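Local coordinates for protein profilin-1A (Acanthamoeba castellanii, PDB 1ACF) that binds monomeric actin one to one, blocking its polymerization at high concentration and promoting it at low, and also binds the membrane lipid PIP2, at residues L45-F49 against D73-I77; Q18-L24 against K93-V99; F35-Q41 against D61-V65; S1-Y5 against L120-F125; G64-V68 against Y78-G82. Residues are numbered along the deposited sequence.

Interaction 1: residues L45-F49 against D73-I77; sequences LAGAF and DDRSI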
# COMPACT_ATOMS: atom_id res chain seq x y z
N LEU A 45 -7.86 5.90 1.82
CA LEU A 45 -6.83 5.61 0.84
C LEU A 45 -7.48 5.60 -0.56
O LEU A 45 -7.05 6.40 -1.38
CB LEU A 45 -6.21 4.22 1.08
CG LEU A 45 -4.93 3.90 0.31
CD1 LEU A 45 -4.01 5.09 0.24
CD2 LEU A 45 -4.26 2.72 1.01
N ALA A 46 -8.46 4.69 -0.59
CA ALA A 46 -9.21 4.49 -1.87
C ALA A 46 -9.62 5.84 -2.43
O ALA A 46 -9.27 6.25 -3.56
CB ALA A 46 -10.31 3.49 -1.59
N GLY A 47 -10.33 6.60 -1.61
CA GLY A 47 -10.85 7.91 -1.88
C GLY A 47 -9.82 8.84 -2.49
O GLY A 47 -10.08 9.59 -3.45
N ALA A 48 -8.64 8.80 -1.91
CA ALA A 48 -7.52 9.66 -2.35
C ALA A 48 -7.06 9.26 -3.75
O ALA A 48 -6.46 10.11 -4.46
CB ALA A 48 -6.42 9.66 -1.30
N PHE A 49 -7.29 8.00 -4.11
CA PHE A 49 -6.85 7.61 -5.49
C PHE A 49 -7.70 8.48 -6.48
O PHE A 49 -7.16 8.90 -7.52
CB PHE A 49 -6.82 6.15 -5.76
CG PHE A 49 -5.57 5.45 -5.28
CD1 PHE A 49 -4.35 5.64 -5.91
CD2 PHE A 49 -5.64 4.61 -4.16
CE1 PHE A 49 -3.21 5.00 -5.47
CE2 PHE A 49 -4.49 3.92 -3.73
CZ PHE A 49 -3.29 4.11 -4.39
N ASP A 73 -1.14 10.20 -7.17
CA ASP A 73 -1.73 10.14 -8.53
C ASP A 73 -2.85 9.10 -8.53
O ASP A 73 -3.30 8.68 -7.43
CB ASP A 73 -0.69 10.03 -9.60
CG ASP A 73 0.25 8.89 -9.65
OD1 ASP A 73 -0.16 7.72 -9.68
OD2 ASP A 73 1.47 9.07 -9.78
N ASP A 74 -3.25 8.70 -9.69
CA ASP A 74 -4.34 7.75 -9.97
C ASP A 74 -3.91 6.31 -9.80
O ASP A 74 -4.75 5.43 -9.61
CB ASP A 74 -4.93 8.01 -11.38
CG ASP A 74 -5.34 9.46 -11.53
OD1 ASP A 74 -6.09 9.96 -10.65
OD2 ASP A 74 -4.88 10.11 -12.48
N ARG A 75 -2.57 6.16 -9.83
CA ARG A 75 -2.07 4.78 -9.65
C ARG A 75 -1.26 4.59 -8.38
O ARG A 75 -1.38 3.54 -7.74
CB ARG A 75 -1.30 4.29 -10.89
CG ARG A 75 -0.73 2.84 -10.72
CD ARG A 75 0.56 2.77 -11.40
NE ARG A 75 1.30 1.61 -11.39
CZ ARG A 75 1.40 0.44 -11.99
NH1 ARG A 75 0.60 0.02 -12.97
NH2 ARG A 75 2.41 -0.40 -11.65
N SER A 76 -0.50 5.58 -7.96
CA SER A 76 0.41 5.47 -6.82
C SER A 76 0.40 6.56 -5.79
O SER A 76 0.69 7.69 -6.22
CB SER A 76 1.84 5.58 -7.45
OG SER A 76 2.08 4.37 -8.15
N ILE A 77 0.26 6.16 -4.54
CA ILE A 77 0.37 7.04 -3.38
C ILE A 77 1.52 6.52 -2.47
O ILE A 77 1.49 5.40 -1.90
CB ILE A 77 -0.92 7.21 -2.54
CG1 ILE A 77 -1.97 8.06 -3.32
CG2 ILE A 77 -0.58 7.92 -1.14
CD1 ILE A 77 -3.42 7.85 -2.72
O HOH W 1 -4.82 11.12 -6.35

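Interaction 2: residues Q18-L24 against K93-V99; sequences QAAILGL and KAILVGV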
# COMPACT_ATOMS: atom_id res chain seq x y z
N GLN A 18 5.48 -5.30 6.16
CA GLN A 18 4.06 -5.56 6.39
C GLN A 18 3.32 -5.20 5.07
O GLN A 18 3.71 -4.14 4.51
CB GLN A 18 3.49 -4.58 7.45
CG GLN A 18 4.23 -4.64 8.77
CD GLN A 18 3.70 -3.78 9.86
OE1 GLN A 18 3.01 -4.25 10.78
NE2 GLN A 18 4.00 -2.51 9.81
N ALA A 19 2.39 -6.02 4.69
CA ALA A 19 1.61 -5.76 3.41
C ALA A 19 0.16 -6.14 3.57
O ALA A 19 -0.29 -7.04 4.31
CB ALA A 19 2.29 -6.47 2.26
N ALA A 20 -0.70 -5.43 2.88
CA ALA A 20 -2.15 -5.74 2.88
C ALA A 20 -2.63 -5.56 1.42
O ALA A 20 -1.91 -4.90 0.66
CB ALA A 20 -2.95 -4.89 3.83
N ILE A 21 -3.76 -6.18 1.14
CA ILE A 21 -4.41 -6.06 -0.17
C ILE A 21 -5.86 -5.64 0.08
O ILE A 21 -6.58 -6.37 0.80
CB ILE A 21 -4.34 -7.28 -1.13
CG1 ILE A 21 -2.98 -7.46 -1.83
CG2 ILE A 21 -5.45 -7.05 -2.21
CD1 ILE A 21 -2.90 -8.85 -2.53
N LEU A 22 -6.16 -4.45 -0.43
CA LEU A 22 -7.55 -3.98 -0.25
C LEU A 22 -8.42 -3.96 -1.52
O LEU A 22 -7.97 -3.95 -2.67
CB LEU A 22 -7.50 -2.54 0.26
CG LEU A 22 -7.10 -2.07 1.61
CD1 LEU A 22 -5.96 -2.86 2.18
CD2 LEU A 22 -6.80 -0.59 1.43
N GLY A 23 -9.69 -3.80 -1.23
CA GLY A 23 -10.79 -3.61 -2.16
C GLY A 23 -10.96 -2.07 -2.29
O GLY A 23 -10.59 -1.30 -1.42
N LEU A 24 -11.56 -1.67 -3.41
CA LEU A 24 -11.83 -0.26 -3.72
C LEU A 24 -12.89 0.27 -2.79
O LEU A 24 -13.06 1.52 -2.75
CB LEU A 24 -12.05 -0.10 -5.25
CG LEU A 24 -10.88 -0.29 -6.19
CD1 LEU A 24 -11.29 0.06 -7.64
CD2 LEU A 24 -9.73 0.62 -5.82
N LYS A 93 -9.00 -3.43 -9.68
CA LYS A 93 -10.01 -3.73 -8.65
C LYS A 93 -9.55 -3.72 -7.19
O LYS A 93 -10.39 -4.02 -6.30
CB LYS A 93 -10.53 -5.18 -8.91
CG LYS A 93 -11.32 -5.30 -10.18
CD LYS A 93 -11.31 -6.74 -10.71
CE LYS A 93 -11.86 -6.63 -12.15
NZ LYS A 93 -10.79 -6.02 -12.99
N ALA A 94 -8.28 -3.46 -6.93
CA ALA A 94 -7.71 -3.57 -5.58
C ALA A 94 -6.61 -2.56 -5.36
O ALA A 94 -6.18 -1.87 -6.30
CB ALA A 94 -7.02 -4.98 -5.47
N ILE A 95 -6.24 -2.53 -4.07
CA ILE A 95 -5.13 -1.65 -3.66
C ILE A 95 -4.08 -2.46 -2.86
O ILE A 95 -4.47 -3.11 -1.91
CB ILE A 95 -5.54 -0.42 -2.80
CG1 ILE A 95 -6.71 0.35 -3.48
CG2 ILE A 95 -4.24 0.48 -2.73
CD1 ILE A 95 -7.56 1.23 -2.49
N LEU A 96 -2.87 -2.31 -3.32
CA LEU A 96 -1.70 -2.94 -2.72
C LEU A 96 -1.05 -1.93 -1.75
O LEU A 96 -0.90 -0.78 -2.16
CB LEU A 96 -0.61 -3.43 -3.67
CG LEU A 96 -0.93 -4.33 -4.79
CD1 LEU A 96 0.27 -4.85 -5.54
CD2 LEU A 96 -1.74 -5.52 -4.21
N VAL A 97 -0.76 -2.46 -0.55
CA VAL A 97 -0.07 -1.66 0.49
C VAL A 97 1.21 -2.43 0.93
O VAL A 97 1.07 -3.54 1.46
CB VAL A 97 -0.91 -1.30 1.71
CG1 VAL A 97 -0.05 -0.31 2.55
CG2 VAL A 97 -2.28 -0.73 1.45
N GLY A 98 2.31 -1.81 0.71
CA GLY A 98 3.64 -2.34 1.08
C GLY A 98 4.38 -1.36 2.00
O GLY A 98 5.00 -0.37 1.55
N VAL A 99 4.33 -1.69 3.31
CA VAL A 99 5.02 -0.84 4.32
C VAL A 99 6.51 -1.20 4.45
O VAL A 99 6.83 -2.42 4.45
CB VAL A 99 4.31 -1.00 5.68
CG1 VAL A 99 5.14 -0.36 6.81
CG2 VAL A 99 2.91 -0.48 5.76
O HOH W 2 -13.19 -3.51 -5.51

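Interaction 3: residues F35-Q41 against D61-V65; sequences FAVTPAQ and DLAGV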
# COMPACT_ATOMS: atom_id res chain seq x y z
N PHE A 35 -0.48 -6.81 10.84
CA PHE A 35 -0.65 -5.50 10.14
C PHE A 35 -2.16 -5.20 10.01
O PHE A 35 -2.95 -6.02 9.55
CB PHE A 35 0.11 -5.46 8.86
CG PHE A 35 -0.03 -4.20 8.05
CD1 PHE A 35 0.23 -2.96 8.63
CD2 PHE A 35 -0.45 -4.24 6.73
CE1 PHE A 35 0.19 -1.79 7.92
CE2 PHE A 35 -0.47 -3.06 5.95
CZ PHE A 35 -0.12 -1.83 6.56
N ALA A 36 -2.64 -4.05 10.48
CA ALA A 36 -4.04 -3.72 10.40
C ALA A 36 -4.42 -2.35 9.83
O ALA A 36 -4.27 -1.31 10.48
CB ALA A 36 -4.78 -3.95 11.73
N VAL A 37 -4.95 -2.36 8.64
CA VAL A 37 -5.46 -1.17 7.93
C VAL A 37 -6.97 -1.14 8.27
O VAL A 37 -7.70 -2.10 8.00
CB VAL A 37 -5.23 -1.12 6.43
CG1 VAL A 37 -6.05 0.01 5.81
CG2 VAL A 37 -3.77 -0.96 6.05
N THR A 38 -7.38 -0.09 8.95
CA THR A 38 -8.83 -0.11 9.31
C THR A 38 -9.66 0.28 8.11
O THR A 38 -9.12 0.80 7.08
CB THR A 38 -9.06 0.66 10.66
OG1 THR A 38 -8.92 2.08 10.42
CG2 THR A 38 -7.96 0.20 11.66
N PRO A 39 -10.95 -0.01 8.25
CA PRO A 39 -11.93 0.31 7.21
C PRO A 39 -11.79 1.79 6.86
O PRO A 39 -11.60 2.20 5.70
CB PRO A 39 -13.28 0.10 7.91
CG PRO A 39 -12.97 -0.99 8.92
CD PRO A 39 -11.58 -0.59 9.43
N ALA A 40 -11.96 2.51 7.95
CA ALA A 40 -11.84 3.95 7.96
C ALA A 40 -10.55 4.37 7.26
O ALA A 40 -10.65 5.24 6.37
CB ALA A 40 -11.91 4.42 9.42
N GLN A 41 -9.42 3.79 7.63
CA GLN A 41 -8.14 4.11 7.02
C GLN A 41 -8.13 3.72 5.52
O GLN A 41 -7.52 4.48 4.77
CB GLN A 41 -6.94 3.37 7.62
CG GLN A 41 -6.45 4.04 8.89
CD GLN A 41 -5.60 3.10 9.72
OE1 GLN A 41 -4.99 3.52 10.73
NE2 GLN A 41 -5.59 1.86 9.28
N ASP A 61 -3.09 7.93 7.48
CA ASP A 61 -2.94 6.90 8.48
C ASP A 61 -3.07 5.46 8.00
O ASP A 61 -4.10 5.04 7.48
CB ASP A 61 -3.99 7.11 9.62
CG ASP A 61 -3.68 8.35 10.45
OD1 ASP A 61 -2.72 9.10 10.20
OD2 ASP A 61 -4.50 8.56 11.38
N LEU A 62 -2.06 4.69 8.33
CA LEU A 62 -2.10 3.23 8.07
C LEU A 62 -1.63 2.57 9.40
O LEU A 62 -0.54 2.83 9.88
CB LEU A 62 -1.40 2.81 6.80
CG LEU A 62 -2.09 2.79 5.44
CD1 LEU A 62 -3.60 2.60 5.53
CD2 LEU A 62 -1.77 4.02 4.60
N ALA A 63 -2.52 1.78 9.99
CA ALA A 63 -2.30 1.02 11.20
C ALA A 63 -1.48 1.78 12.22
O ALA A 63 -0.35 1.36 12.56
CB ALA A 63 -1.61 -0.32 10.82
N GLY A 64 -1.98 2.92 12.69
CA GLY A 64 -1.24 3.68 13.70
C GLY A 64 -0.08 4.54 13.29
O GLY A 64 0.45 5.31 14.15
N VAL A 65 0.38 4.49 12.04
CA VAL A 65 1.46 5.38 11.65
C VAL A 65 0.91 6.48 10.76
O VAL A 65 0.18 6.19 9.77
CB VAL A 65 2.60 4.63 10.96
CG1 VAL A 65 3.75 5.58 10.72
CG2 VAL A 65 2.97 3.34 11.62
O HOH W 3 -5.66 6.31 5.08

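Interaction 4: residues S1-Y5 against L120-F125; sequences SWQTY and LIGQGF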
# COMPACT_ATOMS: atom_id res chain seq x y z
N SER A 1 -4.11 -16.95 -4.46
CA SER A 1 -4.65 -16.71 -3.10
C SER A 1 -4.29 -15.29 -2.72
O SER A 1 -3.17 -14.90 -3.01
CB SER A 1 -4.03 -17.72 -2.13
OG SER A 1 -4.32 -17.68 -0.73
N TRP A 2 -5.19 -14.60 -2.07
CA TRP A 2 -4.89 -13.25 -1.56
C TRP A 2 -3.81 -13.35 -0.43
O TRP A 2 -2.88 -12.58 -0.45
CB TRP A 2 -6.14 -12.44 -1.21
CG TRP A 2 -7.17 -12.47 -2.31
CD1 TRP A 2 -8.38 -13.08 -2.38
CD2 TRP A 2 -7.01 -11.81 -3.60
NE1 TRP A 2 -8.99 -12.86 -3.56
CE2 TRP A 2 -8.19 -12.09 -4.34
CE3 TRP A 2 -6.00 -11.03 -4.16
CZ2 TRP A 2 -8.35 -11.63 -5.64
CZ3 TRP A 2 -6.19 -10.58 -5.46
CH2 TRP A 2 -7.34 -10.87 -6.17
N GLN A 3 -3.94 -14.31 0.47
CA GLN A 3 -3.02 -14.56 1.60
C GLN A 3 -1.61 -14.79 1.09
O GLN A 3 -0.62 -14.15 1.57
CB GLN A 3 -3.47 -15.64 2.54
CG GLN A 3 -2.85 -15.51 3.96
CD GLN A 3 -3.18 -14.23 4.65
OE1 GLN A 3 -2.33 -13.41 4.96
NE2 GLN A 3 -4.41 -13.95 4.97
N THR A 4 -1.47 -15.66 0.11
CA THR A 4 -0.18 -15.84 -0.53
C THR A 4 0.44 -14.59 -1.09
O THR A 4 1.67 -14.45 -0.96
CB THR A 4 -0.30 -16.91 -1.70
OG1 THR A 4 -1.00 -18.00 -1.04
CG2 THR A 4 1.00 -17.31 -2.36
N TYR A 5 -0.26 -13.71 -1.79
CA TYR A 5 0.27 -12.51 -2.40
C TYR A 5 1.09 -11.68 -1.40
O TYR A 5 2.19 -11.25 -1.68
CB TYR A 5 -0.80 -11.56 -3.06
CG TYR A 5 -1.37 -12.23 -4.30
CD1 TYR A 5 -0.55 -12.88 -5.20
CD2 TYR A 5 -2.74 -12.28 -4.53
CE1 TYR A 5 -1.04 -13.53 -6.31
CE2 TYR A 5 -3.27 -12.91 -5.64
CZ TYR A 5 -2.42 -13.55 -6.53
OH TYR A 5 -2.91 -14.20 -7.64
N LEU A 120 -0.49 -8.23 -11.40
CA LEU A 120 -1.86 -8.45 -10.98
C LEU A 120 -2.90 -7.85 -11.95
O LEU A 120 -3.95 -8.45 -12.09
CB LEU A 120 -2.09 -8.12 -9.54
CG LEU A 120 -1.47 -8.99 -8.43
CD1 LEU A 120 -1.74 -8.28 -7.10
CD2 LEU A 120 -2.00 -10.40 -8.51
N ILE A 121 -2.60 -6.72 -12.50
CA ILE A 121 -3.48 -6.08 -13.54
C ILE A 121 -3.63 -7.06 -14.72
O ILE A 121 -4.72 -7.55 -15.11
CB ILE A 121 -2.74 -4.76 -13.88
CG1 ILE A 121 -3.16 -3.70 -12.81
CG2 ILE A 121 -3.01 -4.27 -15.31
CD1 ILE A 121 -2.61 -2.31 -13.07
N GLY A 122 -2.52 -7.47 -15.27
CA GLY A 122 -2.36 -8.46 -16.30
C GLY A 122 -3.15 -9.72 -15.98
O GLY A 122 -3.49 -10.51 -16.87
N GLN A 123 -3.52 -10.01 -14.77
CA GLN A 123 -4.29 -11.21 -14.43
C GLN A 123 -5.77 -10.82 -14.44
O GLN A 123 -6.56 -11.75 -14.32
CB GLN A 123 -4.06 -11.76 -13.02
CG GLN A 123 -2.66 -12.06 -12.55
CD GLN A 123 -2.32 -13.49 -12.84
OE1 GLN A 123 -2.61 -14.40 -12.04
NE2 GLN A 123 -1.80 -13.65 -14.05
N GLY A 124 -6.05 -9.53 -14.48
CA GLY A 124 -7.51 -9.19 -14.40
C GLY A 124 -7.90 -8.62 -13.04
O GLY A 124 -9.12 -8.48 -12.78
N PHE A 125 -6.91 -8.29 -12.22
CA PHE A 125 -7.14 -7.77 -10.85
C PHE A 125 -6.83 -6.29 -10.78
O PHE A 125 -7.26 -5.79 -9.72
CB PHE A 125 -6.31 -8.53 -9.80
CG PHE A 125 -6.64 -10.01 -9.82
CD1 PHE A 125 -7.95 -10.44 -9.69
CD2 PHE A 125 -5.60 -10.94 -10.02
CE1 PHE A 125 -8.22 -11.80 -9.75
CE2 PHE A 125 -5.84 -12.32 -10.05
CZ PHE A 125 -7.17 -12.75 -9.92
OXT PHE A 125 -6.30 -5.64 -11.68

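Interaction 5: residues G64-V68 against Y78-G82; sequences GVHYV and YGKKG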
# COMPACT_ATOMS: atom_id res chain seq x y z
N GLY A 64 -1.98 2.92 12.69
CA GLY A 64 -1.24 3.68 13.70
C GLY A 64 -0.08 4.54 13.29
O GLY A 64 0.45 5.31 14.15
N VAL A 65 0.38 4.49 12.04
CA VAL A 65 1.46 5.38 11.65
C VAL A 65 0.91 6.48 10.76
O VAL A 65 0.18 6.19 9.77
CB VAL A 65 2.60 4.63 10.96
CG1 VAL A 65 3.75 5.58 10.72
CG2 VAL A 65 2.97 3.34 11.62
N HIS A 66 1.22 7.69 11.07
CA HIS A 66 0.80 8.80 10.20
C HIS A 66 1.98 9.13 9.30
O HIS A 66 3.10 9.57 9.68
CB HIS A 66 0.33 10.02 10.93
CG HIS A 66 -0.22 11.16 10.12
ND1 HIS A 66 -1.57 11.41 9.97
CD2 HIS A 66 0.45 12.15 9.45
CE1 HIS A 66 -1.74 12.47 9.21
NE2 HIS A 66 -0.54 12.91 8.90
N TYR A 67 1.75 8.94 8.00
CA TYR A 67 2.73 9.24 6.98
C TYR A 67 2.40 10.55 6.27
O TYR A 67 1.25 10.96 6.21
CB TYR A 67 2.68 8.13 5.91
CG TYR A 67 3.04 6.77 6.44
CD1 TYR A 67 2.04 5.97 6.98
CD2 TYR A 67 4.33 6.29 6.29
CE1 TYR A 67 2.33 4.68 7.45
CE2 TYR A 67 4.64 5.02 6.77
CZ TYR A 67 3.64 4.24 7.33
OH TYR A 67 3.96 2.97 7.77
N VAL A 68 3.41 11.16 5.74
CA VAL A 68 3.21 12.39 4.96
C VAL A 68 3.36 11.90 3.52
O VAL A 68 4.18 11.02 3.30
CB VAL A 68 4.09 13.59 5.33
CG1 VAL A 68 3.94 13.93 6.81
CG2 VAL A 68 5.53 13.47 4.88
N TYR A 78 2.51 7.37 -2.30
CA TYR A 78 3.67 7.07 -1.46
C TYR A 78 3.65 7.96 -0.17
O TYR A 78 3.41 9.17 -0.19
CB TYR A 78 4.96 7.23 -2.24
CG TYR A 78 5.24 6.24 -3.36
CD1 TYR A 78 4.34 5.27 -3.81
CD2 TYR A 78 6.43 6.41 -4.08
CE1 TYR A 78 4.63 4.47 -4.91
CE2 TYR A 78 6.74 5.63 -5.17
CZ TYR A 78 5.84 4.64 -5.58
OH TYR A 78 6.24 3.89 -6.65
N GLY A 79 3.93 7.25 0.92
CA GLY A 79 3.99 7.81 2.28
C GLY A 79 5.41 7.63 2.85
O GLY A 79 6.10 6.62 2.53
N LYS A 80 5.76 8.60 3.66
CA LYS A 80 7.10 8.59 4.29
C LYS A 80 6.91 9.07 5.73
O LYS A 80 6.15 10.00 5.98
CB LYS A 80 8.16 9.44 3.62
CG LYS A 80 9.58 9.22 4.15
CD LYS A 80 10.53 10.39 3.80
CE LYS A 80 10.15 11.65 4.56
NZ LYS A 80 10.68 12.86 3.86
N LYS A 81 7.55 8.34 6.58
CA LYS A 81 7.62 8.59 8.06
C LYS A 81 9.11 8.29 8.36
O LYS A 81 9.52 7.12 8.45
CB LYS A 81 6.64 7.82 8.89
CG LYS A 81 6.47 8.25 10.36
CD LYS A 81 7.56 7.63 11.23
CE LYS A 81 7.34 7.78 12.72
NZ LYS A 81 6.19 6.93 13.19
N GLY A 82 9.86 9.39 8.35
CA GLY A 82 11.31 9.33 8.56
C GLY A 82 11.91 8.40 7.50
O GLY A 82 11.73 8.56 6.30

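Interaction 1: residues L45-F49 against D73-I77
Leu45 opens this face of helix 39-50 with a light touch: its CD1 lies 4.1 Å from CD1 of Ile77, the residue that points from the strand straight at the helix. One turn on, Ala48 meets the same methyl, with its CB 3.8 Å from Ile77 CD1. Water 1 lies 2.7 Å from Ala48 O and 3.1 Å from Asp73 O, the second link weak, and can bridge helix and loop, though it need not donate to both at once. Phe49 does most of the work. Ile77 CD1 sits 3.9 Å from the centroid of its ring, only 5° off the normal, a clean CH-pi contact, while the ring's CE1 runs into the backbone at the hairpin bend, 3.3 Å from Arg75 O and 3.7 Å from Ser76 N. That bend is held by Asp73, whose OD1 accepts from Arg75 N (2.9 Å) and Ser76 N (2.8 Å), the first of these closing an Asx turn. No direct hydrogen bond joins helix to hairpin, so the join rests on side-chain packing, the ring's contact with the bend's backbone, and the water. The Arg75 guanidinium forms salt bridges with Asp118 and Glu114 of helix 106-121, across the sheet. Packing of a helix onto one face of the central antiparallel sheet, with the terminal helices on the other, is the layered architecture of the profilin fold.

Interaction 2: residues Q18-L24 against K93-V99
Strands 18-23 and 94-99 run antiparallel, their axes 4.4 Å apart at closest approach and 160° between directions. Two full pairs of hydrogen bonds mark the register: Ala20 with Val97, both N-to-O distances 3.0 Å (Ala20 N to Val97 O and Val97 N to Ala20 O), and Leu22 with Ile95, both 2.6 Å (Leu22 N to Ile95 O and Ile95 N to Leu22 O). Val99 N adds a bond to Gln18 O at 2.8 Å. Between them fall the non-hydrogen-bonded pairs Ala19-Gly98 and Ile21-Leu96, where Ile21 CA comes 3.4 Å from Ile95 O in a CA-H...O contact. Beyond the ladder, water 2 bridges Leu24 N (3.2 Å) and Lys93 O (3.0 Å). On one face Ile21 CG1 presses on Leu96 CD2 at 3.3 Å. The other face carries Leu22, Ile95 and Val97, with Leu22 CB 4.2 Å from Ile95 CB; Leu24 CD2 extends this patch to Ile95 CG1 at 3.8 Å. The pair joins the first and last strands of the chain in the middle of the profilin sheet, between strand 28-31 and strand 84-90. Helix 106-121 covers Leu96 on one face, and helix 39-50 packs on Ile95 and Val97 on the other.

Interaction 3: residues F35-Q41 against D61-V65
A type I' beta turn, Leu62 to Val65, joins edge strand 60-62 of the profilin sheet to strand 65-72, and the chain entering helix 39-50 lies against it. The turn closes with Leu62 N to Val65 O at 3.1 Å and Val65 N to Leu62 O at 2.9 Å; Ala63 and Gly64 both take positive phi, and at Gly64 a side chain would jam against the preceding carbonyl. Phe35, with chi1 t, brings its CE1 to 3.7 Å from Ala63 CB, while its ring also lies on Gln18 and Ala20 of strand 18-23. Val37 is also t and meets Leu62, CG1 to CD1 at 3.6 Å; Leu62 has chi1 m and an off-rotamer chi2 of -26°. Thr38 caps the helix N-terminus: its p rotamer lets OG1 accept a weak bond from Gln41 N, 3.3 Å away. Gln41, m then t, points at the strand, with CB 4.0 Å from Leu62 CD1. Asp61 sends its carboxylate elsewhere, to a hydrogen bond with His66. The contact thus ties the start of the helix to the edge of the sheet, and water 3 completes it by donating to Gln41 O at 2.6 Å and to Asp61 O at 3.1 Å.

Interaction 4: residues S1-Y5 against L120-F125
Trp2 turns the edge of its six-membered ring onto the face of Phe125, the C-terminal residue. The centroids are 5.0 Å apart and the planes meet at 75°, an edge-to-face (T-shaped) pair, with Trp2 CH2 3.6 Å from Phe125 CD1. One helical turn along, Tyr5 offers a ring face to Leu120: CD2 of Leu120 lies 4.0 Å from the centroid of the Tyr5 ring and 20° off its normal, a CH-pi contact, and is 3.7 Å from Tyr5 CZ. The backbones stay well apart, 9.7 Å between the CA atoms of Tyr5 and Leu120, so side chains alone span the gap between helix 2-11 and the end of helix 106-121. Phe125 reaches back here because the helix ends in a Schellman motif: Gly124, at positive phi, reverses the chain, and Phe125 N bonds to Leu120 O at 3.0 Å. The tail is fixed to the sheet side too, through a backbone hydrogen bond between Phe125 and Lys93, while Trp2 also meets Trp29. This places the two chain ends together on one face of the profilin sheet, where the N- and C-terminal helices pair; in profilins the helices and sheet residues between them form the poly-proline surface, probably here too. With no hydrogen bond or salt bridge between the segments, the contact depends on aromatic and aliphatic surfaces fitting each other, with little directional polar chemistry to hold it.

Interaction 5: residues G64-V68 against Y78-G82
Two backbone hydrogen bonds form the core: Val68 N to Lys80 O at 3.0 Å, nearly straight at 175°, and Lys80 N to Val68 O at 2.9 Å. They make Val68 and Lys80 an antiparallel hydrogen-bonded pair, reinforced by a CA-H...O contact from Gly79 CA to Val68 O at 3.4 Å. Toward Val65 the strands splay, the axes of these short pieces lying 114° apart, and side chains take over. The Tyr67 ring lies alongside the 79-81 backbone, its edge toward Lys80 N, with CD2 3.8 Å from both Gly79 C and Lys81 CB. Here Gly79 matters: a CB on it would clash with Tyr67 CB. Lys81 stretches on, CG 3.7 Å from His66 O and NZ 3.7 Å from Val65 CG1. Together the segments are the open end of the beta hairpin of strands 65-72 and 76-81. Strand 60-62 flanks it on one side, with Asp61 bonded to His66, and strand 84-90 on the other, while Tyr78 OH reaches Glu114 of helix 106-121.

How the interactions relate
One antiparallel sheet carries interactions 1, 2, 3 and 5, and interaction 4 closes the chain ends over one of its faces. Interactions 1 and 2 share a core, where Phe49 CE2 lies 3.6 Å from Ile95 CG2. Phe35 joins interaction 3 to interaction 2, its CZ 3.4 Å from Val99 CG2. Interactions 3 and 5 share Gly64 and Val65 and are tied by Asp61 OD1 to His66 ND1 at 2.6 Å. Interaction 4 meets interaction 2 through Lys93 N and Phe125 O, 2.9 Å apart, but stands about 26 Å from interaction 5, centre to centre. The actin-binding Lys115 is closest to interaction 1, about 6 Å from the Arg75 side chain.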